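Local coordinates for ChrR-like cupin domain-containing protein (Ralstonia eutropha, PDB 3CJX) that is of unknown function but has a ChrR-like cupin fold, and cupin barrels often bind a metal ion, at residues Thr64-Thr69 and Gly87-Glu92. Sequence-based numbering, arbitrary orientation.
Sequences TVHMYT and GCYLYE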
loop_
_atom_site.group_PDB
_atom_site.type_symbol
_atom_site.label_atom_id
_atom_site.label_comp_id
_atom_site.label_asym_id
_atom_site.label_seq_id
_atom_site.Cartn_x
_atom_site.Cartn_y
_atom_site.Cartn_z
ATOM N N THR A 64 10.263 5.666 -5.615
ATOM C CA THR A 64 9.172 5.774 -6.594
ATOM C C THR A 64 7.890 5.069 -6.185
ATOM O O THR A 64 7.907 4.202 -5.330
ATOM C CB THR A 64 9.554 5.222 -7.995
ATOM O OG1 THR A 64 9.756 3.812 -7.925
ATOM C CG2 THR A 64 10.807 5.918 -8.556
ATOM N N VAL A 65 6.779 5.495 -6.774
ATOM C CA VAL A 65 5.474 4.839 -6.584
ATOM C C VAL A 65 4.840 4.608 -7.938
ATOM O O VAL A 65 4.699 5.543 -8.729
ATOM C CB VAL A 65 4.444 5.659 -5.798
ATOM C CG1 VAL A 65 3.149 4.886 -5.711
ATOM C CG2 VAL A 65 4.942 6.001 -4.396
ATOM N N HIS A 66 4.510 3.349 -8.205
ATOM C CA HIS A 66 3.790 2.924 -9.415
ATOM C C HIS A 66 2.409 2.476 -8.964
ATOM O O HIS A 66 2.273 1.555 -8.171
ATOM C CB HIS A 66 4.480 1.762 -10.104
ATOM C CG HIS A 66 5.807 2.106 -10.676
ATOM N ND1 HIS A 66 5.955 2.564 -11.963
ATOM C CD2 HIS A 66 7.051 2.030 -10.154
ATOM C CE1 HIS A 66 7.236 2.780 -12.205
ATOM N NE2 HIS A 66 7.924 2.454 -11.126
HETATM N N MSE A 67 1.381 3.122 -9.477
HETATM C CA MSE A 67 0.033 2.802 -9.032
HETATM C C MSE A 67 -0.972 2.706 -10.157
HETATM O O MSE A 67 -1.025 3.571 -11.025
HETATM C CB MSE A 67 -0.406 3.825 -7.994
HETATM C CG MSE A 67 -1.854 3.742 -7.583
HETATM SE SE MSE A 67 -2.057 4.091 -5.703
HETATM C CE MSE A 67 -0.637 5.448 -5.549
ATOM N N TYR A 68 -1.755 1.627 -10.102
ATOM C CA TYR A 68 -2.790 1.357 -11.059
ATOM C C TYR A 68 -4.114 1.227 -10.342
ATOM O O TYR A 68 -4.267 0.403 -9.419
ATOM C CB TYR A 68 -2.496 0.066 -11.815
ATOM C CG TYR A 68 -3.505 -0.275 -12.899
ATOM C CD1 TYR A 68 -3.415 0.303 -14.162
ATOM C CD2 TYR A 68 -4.516 -1.200 -12.667
ATOM C CE1 TYR A 68 -4.309 -0.018 -15.159
ATOM C CE2 TYR A 68 -5.420 -1.533 -13.655
ATOM C CZ TYR A 68 -5.323 -0.934 -14.897
ATOM O OH TYR A 68 -6.218 -1.261 -15.884
ATOM N N THR A 69 -5.067 2.035 -10.791
ATOM C CA THR A 69 -6.404 2.019 -10.245
ATOM C C THR A 69 -7.252 1.048 -11.030
ATOM O O THR A 69 -7.466 1.219 -12.227
ATOM C CB THR A 69 -7.033 3.384 -10.336
ATOM O OG1 THR A 69 -6.206 4.316 -9.640
ATOM C CG2 THR A 69 -8.437 3.367 -9.732
ATOM N N GLY A 87 -8.577 1.892 -14.894
ATOM C CA GLY A 87 -7.594 1.851 -15.964
ATOM C C GLY A 87 -6.543 2.941 -15.906
ATOM O O GLY A 87 -5.723 3.036 -16.823
ATOM N N CYS A 88 -6.540 3.762 -14.853
ATOM C CA CYS A 88 -5.529 4.817 -14.752
ATOM C C CYS A 88 -4.233 4.369 -14.075
ATOM O O CYS A 88 -4.243 3.626 -13.100
ATOM C CB CYS A 88 -6.085 6.027 -14.010
ATOM S SG CYS A 88 -7.433 6.852 -14.911
ATOM N N TYR A 89 -3.123 4.826 -14.612
ATOM C CA TYR A 89 -1.814 4.575 -14.034
ATOM C C TYR A 89 -1.191 5.915 -13.635
ATOM O O TYR A 89 -1.438 6.948 -14.245
ATOM C CB TYR A 89 -0.919 3.830 -15.018
ATOM C CG TYR A 89 0.549 3.896 -14.699
ATOM C CD1 TYR A 89 1.130 3.020 -13.804
ATOM C CD2 TYR A 89 1.365 4.828 -15.319
ATOM C CE1 TYR A 89 2.472 3.083 -13.525
ATOM C CE2 TYR A 89 2.711 4.892 -15.052
ATOM C CZ TYR A 89 3.255 4.023 -14.158
ATOM O OH TYR A 89 4.575 4.128 -13.898
ATOM N N LEU A 90 -0.402 5.875 -12.578
ATOM C CA LEU A 90 0.321 7.028 -12.070
ATOM C C LEU A 90 1.733 6.639 -11.671
ATOM O O LEU A 90 1.929 5.665 -10.966
ATOM C CB LEU A 90 -0.365 7.559 -10.809
ATOM C CG LEU A 90 0.401 8.646 -10.060
ATOM C CD1 LEU A 90 0.328 9.927 -10.871
ATOM C CD2 LEU A 90 -0.170 8.828 -8.673
ATOM N N TYR A 91 2.702 7.420 -12.118
ATOM C CA TYR A 91 4.085 7.286 -11.681
ATOM C C TYR A 91 4.332 8.494 -10.803
ATOM O O TYR A 91 4.072 9.622 -11.218
ATOM C CB TYR A 91 5.059 7.313 -12.838
ATOM C CG TYR A 91 6.491 7.554 -12.410
ATOM C CD1 TYR A 91 7.322 6.501 -12.055
ATOM C CD2 TYR A 91 7.014 8.837 -12.380
ATOM C CE1 TYR A 91 8.642 6.726 -11.670
ATOM C CE2 TYR A 91 8.322 9.075 -11.991
ATOM C CZ TYR A 91 9.141 8.018 -11.638
ATOM O OH TYR A 91 10.457 8.287 -11.261
ATOM N N GLU A 92 4.813 8.266 -9.588
ATOM C CA GLU A 92 5.119 9.358 -8.673
ATOM C C GLU A 92 6.617 9.212 -8.331
ATOM O O GLU A 92 7.045 8.151 -7.878
ATOM C CB GLU A 92 4.277 9.186 -7.421
ATOM C CG GLU A 92 3.628 10.446 -6.896
ATOM C CD GLU A 92 3.002 10.212 -5.507
ATOM O OE1 GLU A 92 2.700 9.025 -5.190
ATOM O OE2 GLU A 92 2.819 11.197 -4.732
#
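The imidazole of His66 meets two tyrosines of the neighbouring strand, Tyr89 at its ND1 edge and Tyr91 toward its face. With CG anti to the carbonyl carbon, chi1 -67° places the ring beside the Tyr89 side chain, and its rotation about CB-CG brings ND1 to the hydroxyl; His66 ND1 and Tyr89 OH form a bent hydrogen bond (2.8 Å), ND1 lying near the plane of the phenol ring, with either atom the possible donor. Tyr91, its CG anti to the backbone N (chi1 164°), turns the CD1 edge of its ring toward the imidazole face, an offset edge-to-face pair with centroids 5.5 Å apart and planes at 65°. Farther along, Tyr91 OH meets the methyl CG2 of Thr64, and at the other end Tyr68 extends alongside Gly87, its OH 3.4 Å from Gly87 CA. Glycine suits that place, since its backbone angles would press a side chain against the preceding carbonyl.

Beneath these rings, strands 65-69 and 88-92 run antiparallel. Val65 with Glu92, and Met67 with Leu90, exchange paired backbone hydrogen bonds, and Thr69 N donates to Cys88 O at 2.9 Å. Strand 88-92 is outermost in its sheet within the chain, and strand 110-117 flanks the other side of 65-69.

The opposite face, with Val65, Met67, Leu90 and Glu92, turns into the barrel. Selenomethionine Met67 reaches strand 110-117 and also Trp74 and Tyr76 of the facing sheet, as a long, flexible side chain can. Branched Val65 lies alongside Glu92, its CB 3.8 Å from OE1. The buried Glu92 carboxylate is held by His98 through OE2 and, weakly, by Tyr76 through OE1. The chemistry is thus two-sided: a histidine-tyrosine cluster outside and, within, a carboxylate fixed by hydrogen bonds, consistent with a polar pocket in the cupin barrel.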